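Local coordinates for PUM-HD domain-containing protein (Caenorhabditis elegans, PDB 7CGF) that binds RNA through its Pumilio-homology domain and probably recognises the 3' untranslated regions of messenger RNAs, at residues Phe40-Val45 against Ala74-Asp79; Gln216-Phe221 against Glu243-Val248. The protein carries 2 engineered substitutions. All coordinates share one frame; numbering follows the deposited sequence.

Contact 1. Residues Phe40-Val45 against Ala74-Asp79; sequences FAKDQV and ADELVD. With nucleotides of chain B.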
loop_
_atom_site.group_PDB
_atom_site.type_symbol
_atom_site.label_atom_id
_atom_site.label_comp_id
_atom_site.label_asym_id
_atom_site.label_seq_id
_atom_site.Cartn_x
_atom_site.Cartn_y
_atom_site.Cartn_z
ATOM N N PHE A 40 -26.123 15.826 -16.766
ATOM C CA PHE A 40 -25.455 14.785 -17.536
ATOM C C PHE A 40 -24.415 14.055 -16.687
ATOM O O PHE A 40 -24.361 12.820 -16.686
ATOM C CB PHE A 40 -24.791 15.389 -18.775
ATOM C CG PHE A 40 -25.614 15.258 -20.034
ATOM C CD1 PHE A 40 -26.616 16.162 -20.326
ATOM C CD2 PHE A 40 -25.356 14.234 -20.928
ATOM C CE1 PHE A 40 -27.363 16.038 -21.496
ATOM C CE2 PHE A 40 -26.099 14.102 -22.100
ATOM C CZ PHE A 40 -27.107 15.004 -22.374
ATOM N N ALA A 41 -23.597 14.810 -15.949
ATOM C CA ALA A 41 -22.452 14.214 -15.261
ATOM C C ALA A 41 -22.885 13.335 -14.095
ATOM O O ALA A 41 -22.164 12.387 -13.741
ATOM C CB ALA A 41 -21.489 15.299 -14.778
ATOM N N LYS A 42 -24.057 13.606 -13.505
ATOM C CA LYS A 42 -24.566 12.784 -12.410
ATOM C C LYS A 42 -25.408 11.607 -12.880
ATOM O O LYS A 42 -25.931 10.861 -12.038
ATOM C CB LYS A 42 -25.379 13.642 -11.430
ATOM C CG LYS A 42 -24.541 14.727 -10.811
ATOM C CD LYS A 42 -25.316 15.598 -9.827
ATOM C CE LYS A 42 -25.736 14.824 -8.599
ATOM N NZ LYS A 42 -26.517 15.702 -7.676
ATOM N N ASP A 43 -25.556 11.437 -14.190
ATOM C CA ASP A 43 -26.330 10.361 -14.789
ATOM C C ASP A 43 -25.391 9.298 -15.341
ATOM O O ASP A 43 -24.330 9.625 -15.879
ATOM C CB ASP A 43 -27.206 10.918 -15.912
ATOM C CG ASP A 43 -28.097 9.875 -16.525
ATOM O OD1 ASP A 43 -29.172 9.612 -15.940
ATOM O OD2 ASP A 43 -27.728 9.335 -17.591
ATOM N N GLN A 44 -25.779 8.028 -15.190
ATOM C CA GLN A 44 -24.921 6.922 -15.623
ATOM C C GLN A 44 -24.650 7.009 -17.122
ATOM O O GLN A 44 -23.497 6.914 -17.572
ATOM C CB GLN A 44 -25.589 5.595 -15.243
ATOM C CG GLN A 44 -25.016 4.335 -15.863
ATOM C CD GLN A 44 -23.732 3.953 -15.219
ATOM O OE1 GLN A 44 -23.670 3.013 -14.424
ATOM N NE2 GLN A 44 -22.680 4.705 -15.528
ATOM N N VAL A 45 -25.703 7.244 -17.903
ATOM C CA VAL A 45 -25.563 7.347 -19.352
ATOM C C VAL A 45 -24.873 8.647 -19.735
ATOM O O VAL A 45 -23.985 8.661 -20.596
ATOM C CB VAL A 45 -26.938 7.237 -20.029
ATOM C CG1 VAL A 45 -26.802 7.534 -21.518
ATOM C CG2 VAL A 45 -27.525 5.875 -19.785
ATOM N N ALA A 74 -18.196 21.928 -9.226
ATOM C CA ALA A 74 -17.196 20.954 -8.779
ATOM C C ALA A 74 -17.583 20.299 -7.456
ATOM O O ALA A 74 -17.423 19.081 -7.294
ATOM C CB ALA A 74 -15.825 21.613 -8.651
ATOM N N ASP A 75 -18.075 21.083 -6.491
ATOM C CA ASP A 75 -18.387 20.491 -5.194
ATOM C C ASP A 75 -19.484 19.446 -5.304
ATOM O O ASP A 75 -19.457 18.454 -4.571
ATOM C CB ASP A 75 -18.784 21.554 -4.162
ATOM C CG ASP A 75 -19.232 20.934 -2.838
ATOM O OD1 ASP A 75 -18.408 20.288 -2.159
ATOM O OD2 ASP A 75 -20.419 21.072 -2.474
ATOM N N GLU A 76 -20.442 19.626 -6.217
ATOM C CA GLU A 76 -21.483 18.622 -6.368
ATOM C C GLU A 76 -21.019 17.395 -7.152
ATOM O O GLU A 76 -21.589 16.311 -6.979
ATOM C CB GLU A 76 -22.706 19.239 -7.044
ATOM C CG GLU A 76 -23.971 18.461 -6.780
ATOM C CD GLU A 76 -25.196 19.180 -7.289
ATOM O OE1 GLU A 76 -25.156 20.431 -7.365
ATOM O OE2 GLU A 76 -26.190 18.495 -7.613
ATOM N N LEU A 77 -19.990 17.531 -7.984
ATOM C CA LEU A 77 -19.577 16.425 -8.829
ATOM C C LEU A 77 -18.505 15.560 -8.194
ATOM O O LEU A 77 -18.422 14.367 -8.522
ATOM C CB LEU A 77 -19.046 16.942 -10.171
ATOM C CG LEU A 77 -20.077 17.646 -11.067
ATOM C CD1 LEU A 77 -19.373 18.218 -12.293
ATOM C CD2 LEU A 77 -21.190 16.694 -11.476
ATOM N N VAL A 78 -17.654 16.114 -7.321
ATOM C CA VAL A 78 -16.458 15.353 -6.945
ATOM C C VAL A 78 -16.806 14.119 -6.122
ATOM O O VAL A 78 -16.129 13.094 -6.243
ATOM C CB VAL A 78 -15.407 16.209 -6.209
ATOM C CG1 VAL A 78 -14.744 17.178 -7.176
ATOM C CG2 VAL A 78 -16.003 16.925 -4.993
ATOM N N ASP A 79 -17.821 14.192 -5.255
ATOM C CA ASP A 79 -18.236 12.998 -4.518
ATOM C C ASP A 79 -19.515 12.401 -5.078
ATOM O O ASP A 79 -20.339 11.862 -4.323
ATOM C CB ASP A 79 -18.394 13.271 -3.021
ATOM C CG ASP A 79 -18.282 11.991 -2.194
ATOM O OD1 ASP A 79 -17.436 11.156 -2.561
ATOM O OD2 ASP A 79 -19.038 11.794 -1.205
ATOM P P A B 8 -18.323 -0.255 -8.663
ATOM O OP1 A B 8 -19.346 -1.178 -8.099
ATOM O OP2 A B 8 -17.122 -0.700 -9.435
ATOM O "O5'" A B 8 -19.081 0.729 -9.645
ATOM C "C5'" A B 8 -20.313 1.327 -9.281
ATOM C "C4'" A B 8 -21.082 1.721 -10.513
ATOM O "O4'" A B 8 -20.319 2.717 -11.259
ATOM C "C3'" A B 8 -21.354 0.576 -11.491
ATOM O "O3'" A B 8 -22.623 0.798 -12.102
ATOM C "C2'" A B 8 -20.264 0.773 -12.536
ATOM O "O2'" A B 8 -20.540 0.187 -13.795
ATOM C "C1'" A B 8 -20.209 2.297 -12.601
ATOM N N9 A B 8 -18.982 2.857 -13.180
ATOM C C8 A B 8 -17.700 2.439 -12.969
ATOM N N7 A B 8 -16.806 3.127 -13.649
ATOM C C5 A B 8 -17.566 4.081 -14.336
ATOM C C6 A B 8 -17.236 5.113 -15.224
ATOM N N6 A B 8 -15.995 5.428 -15.611
ATOM N N1 A B 8 -18.251 5.856 -15.724
ATOM C C2 A B 8 -19.510 5.583 -15.369
ATOM N N3 A B 8 -19.932 4.642 -14.540
ATOM C C4 A B 8 -18.910 3.917 -14.052
#
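The carboxylate of Glu76 is met by Lys42 NZ on the anti lone pair of OE2, the one turned away from OE1, in a salt bridge of 2.8 Å between NZ and OE2. The two side chains cross at about a right angle. The lysine chain is straight except at CG-CD, where a chi3 of 67° bends it and carries NZ to the carboxylate; Glu76 reaches out extended beyond CG. The other flat group, the amide of Gln44, reaches the RNA: it donates through NE2 to N3 of the adenine of A8 of chain B, 2.9 Å away and nearly straight at 163°. On the same nucleotide, O3' makes only a weak, long bond to Gln44 OE1. One amide thus touches both base and sugar. Next to the salt bridge lies a small apolar contact, with Leu77 CD2 3.6 Å from Ala41 CB and 3.9 Å from Lys42 CG. This is packing between successive predicted Pumilio repeats of the PUM-HD, an all-helical repeat superhelix: the end of helix 37-41 and Lys42 lie against helix 74-78. Leu37 and Leu38 also touch Leu77, and from helix 83-89 Val86 touches Ala41 and Val87 touches Leu77, so the leucine sits among aliphatic neighbours. With an alanine in place of Lys42, Glu76 OE2 would probably be left without its charged mate and Leu77 CD2 without the methylene beside it. Next along the chain, Asp43 caps helix 44-56: OD2 accepts a weak bond from Val45 N at 2.9 Å, takes another from Gly46 N, and forms a salt bridge with Arg19 of helix 14-20.

Contact 2. Residues Gln216-Phe221 against Glu243-Val248; sequences QIHKRF and EEDRMV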
loop_
_atom_site.group_PDB
_atom_site.type_symbol
_atom_site.label_atom_id
_atom_site.label_comp_id
_atom_site.label_asym_id
_atom_site.label_seq_id
_atom_site.Cartn_x
_atom_site.Cartn_y
_atom_site.Cartn_z
ATOM N N GLN A 216 11.201 3.806 15.922
ATOM C CA GLN A 216 9.979 3.584 16.690
ATOM C C GLN A 216 9.497 2.148 16.546
ATOM O O GLN A 216 9.070 1.529 17.525
ATOM C CB GLN A 216 8.859 4.534 16.234
ATOM C CG GLN A 216 8.759 5.902 16.915
ATOM C CD GLN A 216 9.257 5.922 18.349
ATOM O OE1 GLN A 216 10.433 6.141 18.566
ATOM N NE2 GLN A 216 8.372 5.712 19.326
ATOM N N ILE A 217 9.536 1.610 15.325
ATOM C CA ILE A 217 9.126 0.218 15.116
ATOM C C ILE A 217 9.963 -0.722 15.977
ATOM O O ILE A 217 9.435 -1.652 16.598
ATOM C CB ILE A 217 9.208 -0.139 13.620
ATOM C CG1 ILE A 217 8.196 0.693 12.818
ATOM C CG2 ILE A 217 8.954 -1.639 13.420
ATOM C CD1 ILE A 217 8.461 0.748 11.327
ATOM N N HIS A 218 11.280 -0.492 16.036
ATOM C CA HIS A 218 12.154 -1.350 16.837
ATOM C C HIS A 218 11.741 -1.366 18.309
ATOM O O HIS A 218 11.852 -2.401 18.977
ATOM C CB HIS A 218 13.613 -0.895 16.705
ATOM C CG HIS A 218 14.331 -1.450 15.509
ATOM N ND1 HIS A 218 15.066 -0.653 14.655
ATOM C CD2 HIS A 218 14.462 -2.719 15.045
ATOM C CE1 HIS A 218 15.602 -1.402 13.708
ATOM N NE2 HIS A 218 15.252 -2.658 13.921
ATOM N N LYS A 219 11.272 -0.229 18.841
ATOM C CA LYS A 219 10.960 -0.162 20.267
ATOM C C LYS A 219 9.848 -1.119 20.665
ATOM O O LYS A 219 9.844 -1.623 21.795
ATOM C CB LYS A 219 10.592 1.272 20.661
ATOM C CG LYS A 219 11.776 2.256 20.516
ATOM C CD LYS A 219 11.332 3.697 20.800
ATOM C CE LYS A 219 12.472 4.692 20.531
ATOM N NZ LYS A 219 12.071 6.127 20.754
ATOM N N ARG A 220 8.905 -1.394 19.764
ATOM C CA ARG A 220 7.824 -2.345 20.024
ATOM C C ARG A 220 7.822 -3.448 18.977
ATOM O O ARG A 220 6.780 -3.893 18.492
ATOM C CB ARG A 220 6.485 -1.624 20.104
ATOM C CG ARG A 220 6.475 -0.690 21.297
ATOM C CD ARG A 220 5.178 0.052 21.444
ATOM N NE ARG A 220 4.097 -0.843 21.801
ATOM C CZ ARG A 220 2.860 -0.426 22.048
ATOM N NH1 ARG A 220 2.576 0.866 21.985
ATOM N NH2 ARG A 220 1.916 -1.291 22.356
ATOM N N PHE A 221 9.027 -3.913 18.656
ATOM C CA PHE A 221 9.219 -4.845 17.552
ATOM C C PHE A 221 8.399 -6.117 17.715
ATOM O O PHE A 221 7.703 -6.538 16.782
ATOM C CB PHE A 221 10.701 -5.205 17.433
ATOM C CG PHE A 221 10.988 -6.112 16.278
ATOM C CD1 PHE A 221 11.085 -5.593 14.998
ATOM C CD2 PHE A 221 11.113 -7.484 16.462
ATOM C CE1 PHE A 221 11.325 -6.408 13.927
ATOM C CE2 PHE A 221 11.359 -8.306 15.378
ATOM C CZ PHE A 221 11.459 -7.753 14.112
ATOM N N GLU A 243 21.483 -1.966 6.798
ATOM C CA GLU A 243 22.098 -3.228 7.170
ATOM C C GLU A 243 22.057 -3.428 8.680
ATOM O O GLU A 243 21.865 -4.552 9.164
ATOM C CB GLU A 243 23.535 -3.262 6.641
ATOM C CG GLU A 243 24.214 -4.605 6.783
ATOM C CD GLU A 243 23.583 -5.678 5.919
ATOM O OE1 GLU A 243 22.988 -5.335 4.881
ATOM O OE2 GLU A 243 23.677 -6.871 6.291
ATOM N N GLU A 244 22.241 -2.349 9.447
ATOM C CA GLU A 244 22.139 -2.452 10.899
ATOM C C GLU A 244 20.727 -2.838 11.330
ATOM O O GLU A 244 20.555 -3.613 12.283
ATOM C CB GLU A 244 22.549 -1.137 11.563
ATOM C CG GLU A 244 22.667 -1.263 13.077
ATOM C CD GLU A 244 22.829 0.068 13.788
ATOM O OE1 GLU A 244 23.019 1.101 13.109
ATOM O OE2 GLU A 244 22.766 0.073 15.037
ATOM N N ASP A 245 19.707 -2.270 10.669
ATOM C CA ASP A 245 18.330 -2.660 10.963
ATOM C C ASP A 245 18.133 -4.151 10.752
ATOM O O ASP A 245 17.527 -4.826 11.592
ATOM C CB ASP A 245 17.342 -1.895 10.084
ATOM C CG ASP A 245 17.304 -0.417 10.395
ATOM O OD1 ASP A 245 17.469 -0.037 11.583
ATOM O OD2 ASP A 245 17.080 0.345 9.434
ATOM N N ARG A 246 18.646 -4.683 9.635
ATOM C CA ARG A 246 18.508 -6.116 9.394
ATOM C C ARG A 246 19.302 -6.921 10.410
ATOM O O ARG A 246 18.829 -7.957 10.888
ATOM C CB ARG A 246 18.929 -6.471 7.968
ATOM C CG ARG A 246 17.845 -6.245 6.931
ATOM C CD ARG A 246 18.290 -6.623 5.534
ATOM N NE ARG A 246 19.415 -5.808 5.080
ATOM C CZ ARG A 246 19.272 -4.569 4.626
ATOM N NH1 ARG A 246 18.059 -4.026 4.574
ATOM N NH2 ARG A 246 20.332 -3.872 4.229
ATOM N N MET A 247 20.503 -6.452 10.782
ATOM C CA MET A 247 21.263 -7.161 11.806
ATOM C C MET A 247 20.505 -7.195 13.129
ATOM O O MET A 247 20.421 -8.244 13.778
ATOM C CB MET A 247 22.651 -6.524 11.974
ATOM C CG MET A 247 23.448 -7.043 13.168
ATOM S SD MET A 247 23.731 -8.822 13.050
ATOM C CE MET A 247 24.215 -8.951 11.393
ATOM N N VAL A 248 19.917 -6.066 13.534
ATOM C CA VAL A 248 19.189 -6.059 14.794
ATOM C C VAL A 248 18.009 -7.022 14.716
ATOM O O VAL A 248 17.746 -7.784 15.660
ATOM C CB VAL A 248 18.749 -4.624 15.145
ATOM C CG1 VAL A 248 17.757 -4.636 16.286
ATOM C CG2 VAL A 248 19.965 -3.790 15.529
#
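His218, Asp245 and Val248 carry this surface contact, which joins two helices of the Pumilio-homology superhelix, 207-219 and 243-255, both segments falling in one predicted repeat. His218 is the hub, its CB directed at the second helix and its ring inserted against side chains one turn apart there. The histidine was modelled in two conformations, and what follows describes one of them. With its CG anti to the carbonyl carbon (chi1 -85°), the ring extends across to Asp245, whose OD1 lies at the ring edge, close to the ring plane, 3.1 Å from His218 CE1. That is a carbon-to-oxygen approach and not a hydrogen bond; the nearest ring nitrogen, His218 ND1, is 3.9 Å from Asp245 OD1. Ring and carboxylate planes are turned 46° apart, and the two side chains cross at about a right angle. The stronger hold on the aspartate comes from its own helix end: OD2 accepts from Ser242 N, as in the N3-to-N-cap half of a capping box, which helps fix the carboxylate beside the ring. Ile249 touches His218 as well, and with Arg252 also meets Phe221, so the contact with helix 243-255 continues past the segment. In this conformer His218 NE2 is buried and has no polar partner in the model; its nearest neighbours across the contact are Asp245 O, 3.9 Å from His218 NE2, and a valine methyl. That methyl, Val248 CG1, stands 4.0 Å from both NE2 and CD2 of His218.

Contact 1 and contact 2 sit in series along one PUM-HD superhelix, their centres 48 Å apart and their nearest atoms about 31 Å apart, on opposite sides of the chain's centre. They do not touch, and 136 residues of mostly helical chain separate them. Their relation to the RNA differs. Segment 40-45 of contact 1 reaches the bound RNA directly, whereas the nearest atom of contact 2 is about 12 Å from it. One contact joins neighbouring predicted repeats and the other packs helices within a single predicted repeat.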